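Local coordinates for adhesion G-protein coupled receptor G6 (Danio rerio, PDB 6V55), which acts as an adhesion G-protein coupled receptor linked to myelination, with a large, multidomain, calcium-binding extracellular region that probably serves cell adhesion and the control of signalling, at residues T348-D353 and T398-Y403; D342-S347 and L406-N411; A627-N632 and N646-V651. All coordinates share one frame; numbering follows the deposited sequence.

Contact 1: T348-D353 and T398-Y403. Unlike the reference sequence in segment 398-403: Ile402 (reference Thr).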
ATOM      1  N   THR A 348      -0.894 -26.669 -23.352  1.00 21.37           N
ATOM      2  CA  THR A 348      -0.339 -27.991 -23.626  1.00 22.01           C
ATOM      3  C   THR A 348      -1.433 -28.826 -24.271  1.00 25.75           C
ATOM      4  O   THR A 348      -2.453 -29.123 -23.635  1.00 26.34           O
ATOM      5  CB  THR A 348       0.185 -28.656 -22.357  1.00 22.64           C
ATOM      6  OG1 THR A 348       1.346 -27.941 -21.919  1.00 26.00           O
ATOM      7  CG2 THR A 348       0.570 -30.118 -22.614  1.00 22.22           C
ATOM      8  N   LEU A 349      -1.215 -29.193 -25.529  1.00 25.52           N
ATOM      9  CA  LEU A 349      -2.177 -29.928 -26.325  1.00 23.96           C
ATOM     10  C   LEU A 349      -1.695 -31.358 -26.482  1.00 24.15           C
ATOM     11  O   LEU A 349      -0.542 -31.582 -26.846  1.00 25.44           O
ATOM     12  CB  LEU A 349      -2.352 -29.276 -27.695  1.00 23.67           C
ATOM     13  CG  LEU A 349      -2.861 -27.839 -27.681  1.00 22.41           C
ATOM     14  CD1 LEU A 349      -2.296 -27.042 -28.850  1.00 22.23           C
ATOM     15  CD2 LEU A 349      -4.349 -27.849 -27.728  1.00 22.63           C
ATOM     16  N   VAL A 350      -2.578 -32.315 -26.202  1.00 28.48           N
ATOM     17  CA  VAL A 350      -2.330 -33.735 -26.434  1.00 28.21           C
ATOM     18  C   VAL A 350      -3.265 -34.169 -27.556  1.00 25.87           C
ATOM     19  O   VAL A 350      -4.489 -34.145 -27.395  1.00 24.78           O
ATOM     20  CB  VAL A 350      -2.558 -34.564 -25.167  1.00 24.45           C
ATOM     21  CG1 VAL A 350      -2.471 -36.031 -25.496  1.00 25.00           C
ATOM     22  CG2 VAL A 350      -1.544 -34.174 -24.112  1.00 24.06           C
ATOM     23  N   VAL A 351      -2.704 -34.516 -28.711  1.00 24.70           N
ATOM     24  CA  VAL A 351      -3.499 -34.846 -29.886  1.00 25.04           C
ATOM     25  C   VAL A 351      -3.181 -36.276 -30.319  1.00 25.54           C
ATOM     26  O   VAL A 351      -2.129 -36.827 -29.985  1.00 26.30           O
ATOM     27  CB  VAL A 351      -3.271 -33.841 -31.046  1.00 25.05           C
ATOM     28  CG1 VAL A 351      -3.514 -32.406 -30.590  1.00 24.26           C
ATOM     29  CG2 VAL A 351      -1.886 -33.964 -31.617  1.00 24.95           C
ATOM     30  N   THR A 352      -4.116 -36.899 -31.046  1.00 25.99           N
ATOM     31  CA  THR A 352      -3.884 -38.218 -31.646  1.00 30.85           C
ATOM     32  C   THR A 352      -3.993 -38.120 -33.164  1.00 26.87           C
ATOM     33  O   THR A 352      -5.054 -37.792 -33.693  1.00 26.70           O
ATOM     34  CB  THR A 352      -4.850 -39.283 -31.117  1.00 27.05           C
ATOM     35  OG1 THR A 352      -4.528 -39.567 -29.761  1.00 27.01           O
ATOM     36  CG2 THR A 352      -4.703 -40.561 -31.877  1.00 27.57           C
ATOM     37  N   ASP A 353      -2.895 -38.405 -33.852  1.00 26.56           N
ATOM     38  CA  ASP A 353      -2.827 -38.370 -35.302  1.00 26.66           C
ATOM     39  C   ASP A 353      -2.939 -39.798 -35.798  1.00 30.82           C
ATOM     40  O   ASP A 353      -2.104 -40.636 -35.447  1.00 31.48           O
ATOM     41  CB  ASP A 353      -1.501 -37.755 -35.759  1.00 27.77           C
ATOM     42  CG  ASP A 353      -1.550 -37.220 -37.189  1.00 33.38           C
ATOM     43  OD1 ASP A 353      -0.767 -36.302 -37.504  1.00 36.89           O
ATOM     44  OD2 ASP A 353      -2.355 -37.708 -38.010  1.00 38.18           O
ATOM     45  N   THR A 398      -0.360 -44.572 -35.999  1.00 34.93           N
ATOM     46  CA  THR A 398      -1.080 -43.713 -35.059  1.00 36.82           C
ATOM     47  C   THR A 398      -0.130 -43.252 -33.962  1.00 33.24           C
ATOM     48  O   THR A 398       0.370 -44.073 -33.182  1.00 29.39           O
ATOM     49  CB  THR A 398      -2.295 -44.398 -34.439  1.00 39.75           C
ATOM     50  OG1 THR A 398      -3.296 -44.602 -35.442  1.00 37.62           O
ATOM     51  CG2 THR A 398      -2.891 -43.479 -33.353  1.00 28.48           C
ATOM     52  N   THR A 399       0.115 -41.941 -33.917  1.00 31.91           N
ATOM     53  CA  THR A 399       0.887 -41.310 -32.858  1.00 28.55           C
ATOM     54  C   THR A 399       0.007 -40.466 -31.949  1.00 23.74           C
ATOM     55  O   THR A 399      -0.963 -39.841 -32.391  1.00 23.69           O
ATOM     56  CB  THR A 399       1.971 -40.387 -33.394  1.00 29.24           C
ATOM     57  OG1 THR A 399       1.382 -39.469 -34.333  1.00 34.70           O
ATOM     58  CG2 THR A 399       2.991 -41.182 -34.063  1.00 24.31           C
ATOM     59  N   ARG A 400       0.408 -40.430 -30.679  1.00 25.51           N
ATOM     60  CA  ARG A 400       0.017 -39.411 -29.722  1.00 23.27           C
ATOM     61  C   ARG A 400       1.109 -38.360 -29.712  1.00 24.19           C
ATOM     62  O   ARG A 400       2.277 -38.682 -29.479  1.00 28.95           O
ATOM     63  CB  ARG A 400      -0.147 -39.996 -28.328  1.00 23.21           C
ATOM     64  CG  ARG A 400      -0.569 -38.942 -27.318  1.00 38.98           C
ATOM     65  CD  ARG A 400      -0.665 -39.490 -25.883  1.00 43.44           C
ATOM     66  NE  ARG A 400      -1.074 -40.896 -25.810  1.00 49.61           N
ATOM     67  CZ  ARG A 400      -2.334 -41.334 -25.924  1.00 56.06           C
ATOM     68  NH1 ARG A 400      -3.332 -40.480 -26.141  1.00 57.12           N
ATOM     69  NH2 ARG A 400      -2.596 -42.636 -25.840  1.00 57.23           N
ATOM     70  N   GLN A 401       0.735 -37.111 -29.960  1.00 24.62           N
ATOM     71  CA  GLN A 401       1.684 -36.016 -30.113  1.00 22.79           C
ATOM     72  C   GLN A 401       1.365 -34.962 -29.063  1.00 23.68           C
ATOM     73  O   GLN A 401       0.193 -34.666 -28.830  1.00 27.52           O
ATOM     74  CB  GLN A 401       1.607 -35.426 -31.529  1.00 22.90           C
ATOM     75  CG  GLN A 401       1.903 -36.428 -32.657  1.00 23.23           C
ATOM     76  CD  GLN A 401       1.824 -35.799 -34.039  1.00 28.40           C
ATOM     77  OE1 GLN A 401       1.835 -34.577 -34.171  1.00 32.94           O
ATOM     78  NE2 GLN A 401       1.739 -36.629 -35.076  1.00 32.73           N
ATOM     79  N   ILE A 402       2.392 -34.419 -28.409  1.00 23.03           N
ATOM     80  CA  ILE A 402       2.209 -33.400 -27.384  1.00 22.05           C
ATOM     81  C   ILE A 402       2.845 -32.118 -27.893  1.00 23.76           C
ATOM     82  O   ILE A 402       4.035 -32.100 -28.236  1.00 21.98           O
ATOM     83  CB  ILE A 402       2.787 -33.820 -26.024  1.00 21.96           C
ATOM     84  CG1 ILE A 402       2.138 -35.124 -25.572  1.00 22.12           C
ATOM     85  CG2 ILE A 402       2.507 -32.754 -24.995  1.00 21.69           C
ATOM     86  CD1 ILE A 402       2.483 -35.576 -24.171  1.00 22.07           C
ATOM     87  N   TYR A 403       2.043 -31.047 -27.936  1.00 23.38           N
ATOM     88  CA  TYR A 403       2.414 -29.746 -28.471  1.00 21.72           C
ATOM     89  C   TYR A 403       2.392 -28.702 -27.368  1.00 21.45           C
ATOM     90  O   TYR A 403       1.566 -28.764 -26.451  1.00 21.36           O
ATOM     91  CB  TYR A 403       1.452 -29.309 -29.585  1.00 21.86           C
ATOM     92  CG  TYR A 403       1.677 -30.022 -30.892  1.00 22.13           C
ATOM     93  CD1 TYR A 403       2.459 -29.445 -31.888  1.00 22.23           C
ATOM     94  CD2 TYR A 403       1.130 -31.274 -31.122  1.00 22.32           C
ATOM     95  CE1 TYR A 403       2.685 -30.093 -33.088  1.00 22.51           C
ATOM     96  CE2 TYR A 403       1.338 -31.930 -32.318  1.00 23.79           C
ATOM     97  CZ  TYR A 403       2.120 -31.335 -33.296  1.00 25.00           C
ATOM     98  OH  TYR A 403       2.349 -31.989 -34.485  1.00 30.07           O
TER
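Residues 348-353 and 399-403 form an antiparallel strand pair within the sheet of the SEA domain, and Thr398 leads into it. Six backbone hydrogen bonds join the strands at the pairs Leu349-Tyr403, Val351-Gln401 and Asp353-Thr399. The bond from Val351 N to Gln401 O is 2.9 Å long and almost straight (178°).

On the face carrying these residues, Gln401 organises a polar row along its own strand. Its side chain runs extended beyond CG, so the amide can serve both neighbours: NE2 donates to Thr399 OG1 at 3.0 Å, nearly in the amide plane, while OE1 accepts from Tyr403 OH at 2.7 Å. Thr399 OG1 is also hydrogen-bonded to Thr356 OG1. A glutamine suits this buried place because one flat group supplies donor and acceptor, and the two bonds fix its rotation. Across the strands, Val351 CG2, held between the backbone N and the carbonyl carbon, reaches both Gln401 CB at 3.8 Å and Tyr403 CE2 at 3.9 Å. Asp353 passes close to the Gln401 amide, its CB 3.5 Å from NE2, and turns OD2 into a salt bridge with Arg359.

On the opposite face, Val350 CG2 lies alongside Ile402 CG1 at 4.1 Å. Arg400 crosses Val350 obliquely, with CD 3.9 Å from CG1, before the bend at chi3 (-32°); its NH1 forms a salt bridge with Asp439, and Thr352 OG1 hydrogen-bonds the same carboxylate.

Helix 361-374 packs on the Leu349 and Tyr403 face, while strand 436-445 flanks 348-353 and strand 380-392 flanks 399-403.

Contact 2: D342-S347 and L406-N411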
ATOM      1  N   ASP A 342      -1.460  -6.903 -25.100  1.00 37.45           N
ATOM      2  CA  ASP A 342      -1.869  -8.276 -25.323  1.00 30.51           C
ATOM      3  C   ASP A 342      -1.732  -9.093 -24.044  1.00 32.17           C
ATOM      4  O   ASP A 342      -0.795  -8.884 -23.261  1.00 36.29           O
ATOM      5  CB  ASP A 342      -1.038  -8.913 -26.432  1.00 33.53           C
ATOM      6  CG  ASP A 342      -1.247  -8.246 -27.791  1.00 37.60           C
ATOM      7  OD1 ASP A 342      -0.353  -8.372 -28.654  1.00 37.91           O
ATOM      8  OD2 ASP A 342      -2.293  -7.589 -28.004  1.00 40.51           O
ATOM      9  N   ILE A 343      -2.668 -10.029 -23.843  1.00 30.82           N
ATOM     10  CA  ILE A 343      -2.625 -11.001 -22.749  1.00 32.43           C
ATOM     11  C   ILE A 343      -2.214 -12.356 -23.320  1.00 38.91           C
ATOM     12  O   ILE A 343      -2.797 -12.820 -24.312  1.00 46.13           O
ATOM     13  CB  ILE A 343      -3.985 -11.092 -22.035  1.00 30.40           C
ATOM     14  CG1 ILE A 343      -4.335  -9.741 -21.405  1.00 31.95           C
ATOM     15  CG2 ILE A 343      -4.042 -12.266 -21.038  1.00 27.66           C
ATOM     16  CD1 ILE A 343      -3.744  -9.534 -20.015  1.00 37.23           C
ATOM     17  N   PHE A 344      -1.225 -12.996 -22.697  1.00 32.91           N
ATOM     18  CA  PHE A 344      -0.608 -14.199 -23.230  1.00 23.30           C
ATOM     19  C   PHE A 344      -0.952 -15.430 -22.397  1.00 23.27           C
ATOM     20  O   PHE A 344      -1.016 -15.360 -21.170  1.00 24.76           O
ATOM     21  CB  PHE A 344       0.885 -14.010 -23.271  1.00 20.55           C
ATOM     22  CG  PHE A 344       1.335 -12.989 -24.263  1.00 26.59           C
ATOM     23  CD1 PHE A 344       1.480 -11.646 -23.900  1.00 29.24           C
ATOM     24  CD2 PHE A 344       1.625 -13.370 -25.567  1.00 28.89           C
ATOM     25  CE1 PHE A 344       1.927 -10.705 -24.823  1.00 30.68           C
ATOM     26  CE2 PHE A 344       2.063 -12.442 -26.503  1.00 30.56           C
ATOM     27  CZ  PHE A 344       2.224 -11.105 -26.127  1.00 32.58           C
ATOM     28  N   TYR A 345      -1.165 -16.560 -23.072  1.00 24.00           N
ATOM     29  CA  TYR A 345      -1.498 -17.835 -22.449  1.00 22.80           C
ATOM     30  C   TYR A 345      -0.591 -18.920 -23.014  1.00 25.46           C
ATOM     31  O   TYR A 345      -0.285 -18.907 -24.209  1.00 33.97           O
ATOM     32  CB  TYR A 345      -2.944 -18.222 -22.728  1.00 24.59           C
ATOM     33  CG  TYR A 345      -4.000 -17.286 -22.182  1.00 30.89           C
ATOM     34  CD1 TYR A 345      -4.568 -17.509 -20.925  1.00 31.96           C
ATOM     35  CD2 TYR A 345      -4.458 -16.203 -22.933  1.00 31.68           C
ATOM     36  CE1 TYR A 345      -5.550 -16.677 -20.428  1.00 36.32           C
ATOM     37  CE2 TYR A 345      -5.439 -15.353 -22.440  1.00 35.69           C
ATOM     38  CZ  TYR A 345      -5.982 -15.595 -21.182  1.00 41.78           C
ATOM     39  OH  TYR A 345      -6.974 -14.765 -20.673  1.00 48.37           O
ATOM     40  N   ARG A 346      -0.175 -19.873 -22.178  1.00 20.32           N
ATOM     41  CA  ARG A 346       0.593 -21.032 -22.631  1.00 22.69           C
ATOM     42  C   ARG A 346      -0.275 -22.278 -22.519  1.00 22.30           C
ATOM     43  O   ARG A 346      -0.880 -22.503 -21.467  1.00 24.24           O
ATOM     44  CB  ARG A 346       1.855 -21.184 -21.787  1.00 24.81           C
ATOM     45  CG  ARG A 346       2.738 -22.375 -22.116  1.00 29.85           C
ATOM     46  CD  ARG A 346       3.853 -22.556 -21.054  1.00 30.28           C
ATOM     47  NE  ARG A 346       3.233 -22.807 -19.757  1.00 34.61           N
ATOM     48  CZ  ARG A 346       3.356 -22.030 -18.678  1.00 34.11           C
ATOM     49  NH1 ARG A 346       4.122 -20.938 -18.703  1.00 29.93           N
ATOM     50  NH2 ARG A 346       2.706 -22.358 -17.560  1.00 33.95           N
ATOM     51  N   SER A 347      -0.349 -23.091 -23.588  1.00 20.32           N
ATOM     52  CA  SER A 347      -1.191 -24.285 -23.551  1.00 20.73           C
ATOM     53  C   SER A 347      -0.411 -25.547 -23.889  1.00 21.04           C
ATOM     54  O   SER A 347       0.591 -25.515 -24.613  1.00 20.99           O
ATOM     55  CB  SER A 347      -2.398 -24.218 -24.507  1.00 22.74           C
ATOM     56  OG  SER A 347      -2.006 -23.799 -25.798  1.00 27.60           O
ATOM     57  N   LEU A 406       1.586 -21.059 -27.708  1.00 22.93           N
ATOM     58  CA  LEU A 406       1.387 -19.712 -27.176  1.00 22.74           C
ATOM     59  C   LEU A 406       0.159 -19.095 -27.827  1.00 30.74           C
ATOM     60  O   LEU A 406       0.178 -18.790 -29.023  1.00 39.01           O
ATOM     61  CB  LEU A 406       2.610 -18.836 -27.441  1.00 24.67           C
ATOM     62  CG  LEU A 406       2.613 -17.416 -26.856  1.00 23.49           C
ATOM     63  CD1 LEU A 406       2.704 -17.490 -25.359  1.00 20.36           C
ATOM     64  CD2 LEU A 406       3.757 -16.610 -27.413  1.00 20.58           C
ATOM     65  N   LEU A 407      -0.898 -18.899 -27.047  1.00 32.27           N
ATOM     66  CA  LEU A 407      -2.072 -18.155 -27.489  1.00 28.35           C
ATOM     67  C   LEU A 407      -1.944 -16.723 -26.999  1.00 32.70           C
ATOM     68  O   LEU A 407      -1.534 -16.495 -25.858  1.00 35.76           O
ATOM     69  CB  LEU A 407      -3.364 -18.770 -26.948  1.00 23.19           C
ATOM     70  CG  LEU A 407      -3.370 -20.292 -26.798  1.00 24.62           C
ATOM     71  CD1 LEU A 407      -4.538 -20.782 -25.952  1.00 21.49           C
ATOM     72  CD2 LEU A 407      -3.402 -20.942 -28.152  1.00 21.63           C
ATOM     73  N   VAL A 408      -2.297 -15.758 -27.858  1.00 33.90           N
ATOM     74  CA  VAL A 408      -2.206 -14.334 -27.535  1.00 32.68           C
ATOM     75  C   VAL A 408      -3.579 -13.692 -27.724  1.00 36.22           C
ATOM     76  O   VAL A 408      -4.227 -13.882 -28.761  1.00 37.15           O
ATOM     77  CB  VAL A 408      -1.108 -13.624 -28.369  1.00 32.36           C
ATOM     78  CG1 VAL A 408      -1.175 -13.990 -29.818  1.00 37.19           C
ATOM     79  CG2 VAL A 408      -1.178 -12.115 -28.254  1.00 32.58           C
ATOM     80  N   TYR A 409      -4.042 -12.976 -26.692  1.00 38.28           N
ATOM     81  CA  TYR A 409      -5.319 -12.259 -26.703  1.00 35.24           C
ATOM     82  C   TYR A 409      -5.062 -10.825 -27.154  1.00 32.41           C
ATOM     83  O   TYR A 409      -4.436 -10.052 -26.430  1.00 30.96           O
ATOM     84  CB  TYR A 409      -5.924 -12.300 -25.301  1.00 32.81           C
ATOM     85  CG  TYR A 409      -7.411 -12.065 -25.167  1.00 34.71           C
ATOM     86  CD1 TYR A 409      -8.206 -11.733 -26.254  1.00 35.09           C
ATOM     87  CD2 TYR A 409      -8.018 -12.183 -23.912  1.00 38.85           C
ATOM     88  CE1 TYR A 409      -9.571 -11.507 -26.093  1.00 40.69           C
ATOM     89  CE2 TYR A 409      -9.375 -11.958 -23.737  1.00 42.79           C
ATOM     90  CZ  TYR A 409     -10.151 -11.628 -24.827  1.00 44.89           C
ATOM     91  OH  TYR A 409     -11.508 -11.416 -24.640  1.00 47.31           O
ATOM     92  N   LYS A 410      -5.553 -10.465 -28.338  1.00 35.15           N
ATOM     93  CA  LYS A 410      -5.288  -9.150 -28.917  1.00 39.96           C
ATOM     94  C   LYS A 410      -6.256  -8.132 -28.333  1.00 50.79           C
ATOM     95  O   LYS A 410      -7.459  -8.211 -28.597  1.00 52.37           O
ATOM     96  CB  LYS A 410      -5.436  -9.184 -30.436  1.00 38.43           C
ATOM     97  CG  LYS A 410      -4.196  -9.510 -31.217  1.00 36.44           C
ATOM     98  CD  LYS A 410      -3.146  -8.393 -31.142  1.00 37.61           C
ATOM     99  CE  LYS A 410      -1.761  -8.931 -31.642  1.00 37.77           C
ATOM    100  NZ  LYS A 410      -0.574  -8.003 -31.514  1.00 32.18           N
ATOM    101  N   ASN A 411      -5.733  -7.210 -27.511  1.00 59.68           N
ATOM    102  CA  ASN A 411      -6.357  -5.932 -27.122  1.00 66.55           C
ATOM    103  C   ASN A 411      -7.658  -6.128 -26.340  1.00 71.24           C
ATOM    104  O   ASN A 411      -8.747  -5.760 -26.788  1.00 77.40           O
ATOM    105  CB  ASN A 411      -6.563  -5.020 -28.338  1.00 69.88           C
ATOM    106  CG  ASN A 411      -5.274  -4.753 -29.084  1.00 74.91           C
ATOM    107  OD1 ASN A 411      -4.524  -5.678 -29.438  1.00 79.32           O
ATOM    108  ND2 ASN A 411      -4.983  -3.474 -29.290  1.00 73.68           N
TER
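Ile343 O is the most firmly held polar atom here: one N-H grips it, that of Tyr409, at 2.7 Å from N to O and 170° at the hydrogen, nearly along the C=O axis. The return bond, Ile343 N to Tyr409 O, is longer at 3.1 Å, and a second reciprocal pair links Tyr345 with Leu407, so the strands run antiparallel.

At the end of the ladder Asp342 and Lys410 share a non-hydrogen-bonded position. The lysine chain bends at chi2 (-69°) and crosses the aspartate obliquely, which brings NZ to the syn lone pair of OD1 at 2.9 Å, a salt bridge; the other oxygen, OD2, takes a weak bond from Asn411 N. An alanine at Asp342 would remove the carboxylate and would probably leave Lys410 without this salt bridge across the end of the strand pair.

The same face continues with hydrocarbon. Val408 lies alongside the Phe344 ring, and its CG2 touches both Asp342 CB and Phe344 CE2, each at 3.7 Å, so that one methyl serves two neighbours of the facing strand. On the other face Tyr409 CB sits at the edge of the Tyr345 ring, 4.2 Å from CE2, and Tyr345 CB faces Leu407 CB at 4.3 Å.

Tyr345 and Leu407 both reach Ile422 of helix 419-427, which covers their face. Strand 436-445 flanks 342-347, and strand 380-392 flanks 406-410, placing this pair in the middle of the sheet.

Contact 3: A627-N632 and N646-V651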
ATOM      1  N   ALA A 627      28.828  25.037  24.735  1.00 28.82           N
ATOM      2  CA  ALA A 627      27.878  24.138  24.100  1.00 24.08           C
ATOM      3  C   ALA A 627      26.952  23.525  25.145  1.00 30.27           C
ATOM      4  O   ALA A 627      27.402  23.086  26.208  1.00 35.33           O
ATOM      5  CB  ALA A 627      28.607  23.034  23.338  1.00 20.01           C
ATOM      6  N   PHE A 628      25.664  23.457  24.824  1.00 32.59           N
ATOM      7  CA  PHE A 628      24.655  23.027  25.783  1.00 37.27           C
ATOM      8  C   PHE A 628      23.426  22.537  25.021  1.00 42.45           C
ATOM      9  O   PHE A 628      23.260  22.835  23.834  1.00 38.56           O
ATOM     10  CB  PHE A 628      24.304  24.167  26.759  1.00 36.37           C
ATOM     11  CG  PHE A 628      23.465  25.279  26.151  1.00 36.48           C
ATOM     12  CD1 PHE A 628      24.037  26.235  25.297  1.00 34.96           C
ATOM     13  CD2 PHE A 628      22.111  25.385  26.457  1.00 38.73           C
ATOM     14  CE1 PHE A 628      23.273  27.265  24.750  1.00 33.88           C
ATOM     15  CE2 PHE A 628      21.331  26.408  25.910  1.00 38.91           C
ATOM     16  CZ  PHE A 628      21.918  27.351  25.059  1.00 36.08           C
ATOM     17  N   ILE A 629      22.574  21.766  25.720  1.00 48.24           N
ATOM     18  CA  ILE A 629      21.262  21.332  25.225  1.00 47.45           C
ATOM     19  C   ILE A 629      20.183  21.881  26.146  1.00 55.10           C
ATOM     20  O   ILE A 629      20.212  21.635  27.358  1.00 55.41           O
ATOM     21  CB  ILE A 629      21.127  19.802  25.140  1.00 40.10           C
ATOM     22  CG1 ILE A 629      22.435  19.133  24.708  1.00 39.94           C
ATOM     23  CG2 ILE A 629      20.005  19.456  24.195  1.00 35.85           C
ATOM     24  CD1 ILE A 629      22.338  17.613  24.590  1.00 37.65           C
ATOM     25  N   ALA A 630      19.205  22.573  25.570  1.00 63.05           N
ATOM     26  CA  ALA A 630      18.248  23.336  26.359  1.00 73.20           C
ATOM     27  C   ALA A 630      17.091  22.454  26.849  1.00 86.66           C
ATOM     28  O   ALA A 630      17.154  21.219  26.834  1.00 89.25           O
ATOM     29  CB  ALA A 630      17.748  24.537  25.555  1.00 69.95           C
ATOM     30  N   THR A 631      16.017  23.113  27.296  1.00 94.83           N
ATOM     31  CA  THR A 631      14.905  22.457  27.980  1.00100.05           C
ATOM     32  C   THR A 631      13.977  21.784  26.976  1.00100.36           C
ATOM     33  O   THR A 631      13.316  22.476  26.189  1.00 99.95           O
ATOM     34  CB  THR A 631      14.126  23.489  28.797  1.00103.70           C
ATOM     35  OG1 THR A 631      13.501  24.421  27.903  1.00105.22           O
ATOM     36  CG2 THR A 631      15.040  24.242  29.751  1.00104.28           C
ATOM     37  N   ASN A 632      13.933  20.436  27.016  1.00100.75           N
ATOM     38  CA  ASN A 632      13.183  19.569  26.078  1.00 99.69           C
ATOM     39  C   ASN A 632      13.552  19.821  24.615  1.00 92.95           C
ATOM     40  O   ASN A 632      12.711  19.689  23.720  1.00 92.77           O
ATOM     41  CB  ASN A 632      11.656  19.663  26.260  1.00101.45           C
ATOM     42  CG  ASN A 632      11.226  19.645  27.716  1.00102.86           C
ATOM     43  OD1 ASN A 632      11.473  18.672  28.433  1.00103.32           O
ATOM     44  ND2 ASN A 632      10.540  20.700  28.148  1.00102.37           N
ATOM     45  N   ASN A 646      24.821  23.877  32.965  1.00 55.49           N
ATOM     46  CA  ASN A 646      25.075  22.458  32.691  1.00 56.87           C
ATOM     47  C   ASN A 646      25.673  22.263  31.296  1.00 54.05           C
ATOM     48  O   ASN A 646      25.152  21.520  30.460  1.00 56.11           O
ATOM     49  CB  ASN A 646      23.811  21.605  32.875  1.00 60.03           C
ATOM     50  CG  ASN A 646      23.290  21.617  34.301  1.00 65.62           C
ATOM     51  OD1 ASN A 646      23.986  21.226  35.241  1.00 66.97           O
ATOM     52  ND2 ASN A 646      22.045  22.054  34.466  1.00 69.50           N
ATOM     53  N   ALA A 647      26.772  22.973  31.047  1.00 47.87           N
ATOM     54  CA  ALA A 647      27.416  22.927  29.743  1.00 41.49           C
ATOM     55  C   ALA A 647      28.136  21.602  29.540  1.00 39.78           C
ATOM     56  O   ALA A 647      28.649  20.993  30.483  1.00 42.07           O
ATOM     57  CB  ALA A 647      28.404  24.078  29.583  1.00 40.74           C
ATOM     58  N   LEU A 648      28.143  21.145  28.289  1.00 36.58           N
ATOM     59  CA  LEU A 648      28.870  19.940  27.910  1.00 34.27           C
ATOM     60  C   LEU A 648      30.276  20.238  27.410  1.00 32.18           C
ATOM     61  O   LEU A 648      31.161  19.376  27.526  1.00 30.72           O
ATOM     62  CB  LEU A 648      28.099  19.178  26.828  1.00 31.48           C
ATOM     63  CG  LEU A 648      26.598  18.999  27.090  1.00 27.59           C
ATOM     64  CD1 LEU A 648      25.940  18.317  25.907  1.00 22.31           C
ATOM     65  CD2 LEU A 648      26.367  18.211  28.374  1.00 28.67           C
ATOM     66  N   ALA A 649      30.496  21.433  26.859  1.00 28.23           N
ATOM     67  CA  ALA A 649      31.829  21.870  26.465  1.00 21.70           C
ATOM     68  C   ALA A 649      31.928  23.379  26.635  1.00 22.42           C
ATOM     69  O   ALA A 649      31.038  24.114  26.189  1.00 23.43           O
ATOM     70  CB  ALA A 649      32.139  21.465  25.030  1.00 19.62           C
ATOM     71  N   VAL A 650      32.974  23.839  27.328  1.00 20.79           N
ATOM     72  CA  VAL A 650      33.270  25.261  27.480  1.00 22.75           C
ATOM     73  C   VAL A 650      34.663  25.508  26.925  1.00 29.56           C
ATOM     74  O   VAL A 650      35.602  24.766  27.244  1.00 32.23           O
ATOM     75  CB  VAL A 650      33.207  25.729  28.947  1.00 25.16           C
ATOM     76  CG1 VAL A 650      33.239  27.259  29.034  1.00 20.17           C
ATOM     77  CG2 VAL A 650      31.989  25.185  29.661  1.00 31.79           C
ATOM     78  N   VAL A 651      34.798  26.544  26.096  1.00 27.72           N
ATOM     79  CA  VAL A 651      36.082  26.969  25.551  1.00 22.43           C
ATOM     80  C   VAL A 651      36.271  28.433  25.918  1.00 27.76           C
ATOM     81  O   VAL A 651      35.466  29.284  25.525  1.00 33.24           O
ATOM     82  CB  VAL A 651      36.153  26.775  24.031  1.00 17.74           C
ATOM     83  CG1 VAL A 651      37.435  27.384  23.471  1.00 15.80           C
ATOM     84  CG2 VAL A 651      36.054  25.298  23.669  1.00 20.82           C
TER
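Ile629 and Leu648 cross obliquely near the end of a strand pair, the end of Leu648 lying against the CG1-CD1 arm of Ile629. Leu648 CD1 touches Ile629 CG1 at 3.8 Å and Ile629 CD1 at 3.9 Å, so one methyl rests against the outer half of the isoleucine chain. In both residues the first chain atom stands anti to the carbonyl carbon (Leu648 CG at chi1 -46°), and an extended chi2 carries each side chain outward to its tip. Purely apolar chains suit the meeting, since nothing polar needs a partner where they touch.

The two alanines are turned differently. Ala627 and Ala649 put their methyls on the same face of the sheet, CB to CB 4.2 Å, and beyond them Ala627 packs on Phe674 and Phe676 of strand 671-677. The small methyl of Ala627 lets the strand come close to these rings. The Phe628 side chain takes little part and instead touches Ala644.

The backbone explains this pattern. Ala627 N donates to Ala649 O at 2.8 Å, while Ala627 O accepts from Leu648 N at 2.9 Å. Leu648 and Ala649 thus both face the single residue Ala627: a classic beta bulge, with Leu648 at phi -93° and psi -27°. It lies where strand 623-628 pairs with 649-653, in an antiparallel sheet that also includes strand 760-765 of the GPS motif, consistent with the GAIN domain of adhesion receptors.

Contacts 1 and 2 are two portions of the same strand pair, 342-353 with 399-410. Their segments adjoin in sequence, so the ladder runs on from one to the other; their centres lie 21 Å apart, and contact 1 is nested inside the loop that contact 2 closes. Contact 3 belongs to a different sheet on the opposite side of the chain's centre, its own centre about 85 Å from that of contact 1 and 70 Å from that of contact 2. None includes a calcium-binding residue. In contact 2 the side chain of Lys410 is about 7 Å from a bound NAG. In contact 3 the side chain of Leu648 is about 8 Å from a bound NAG.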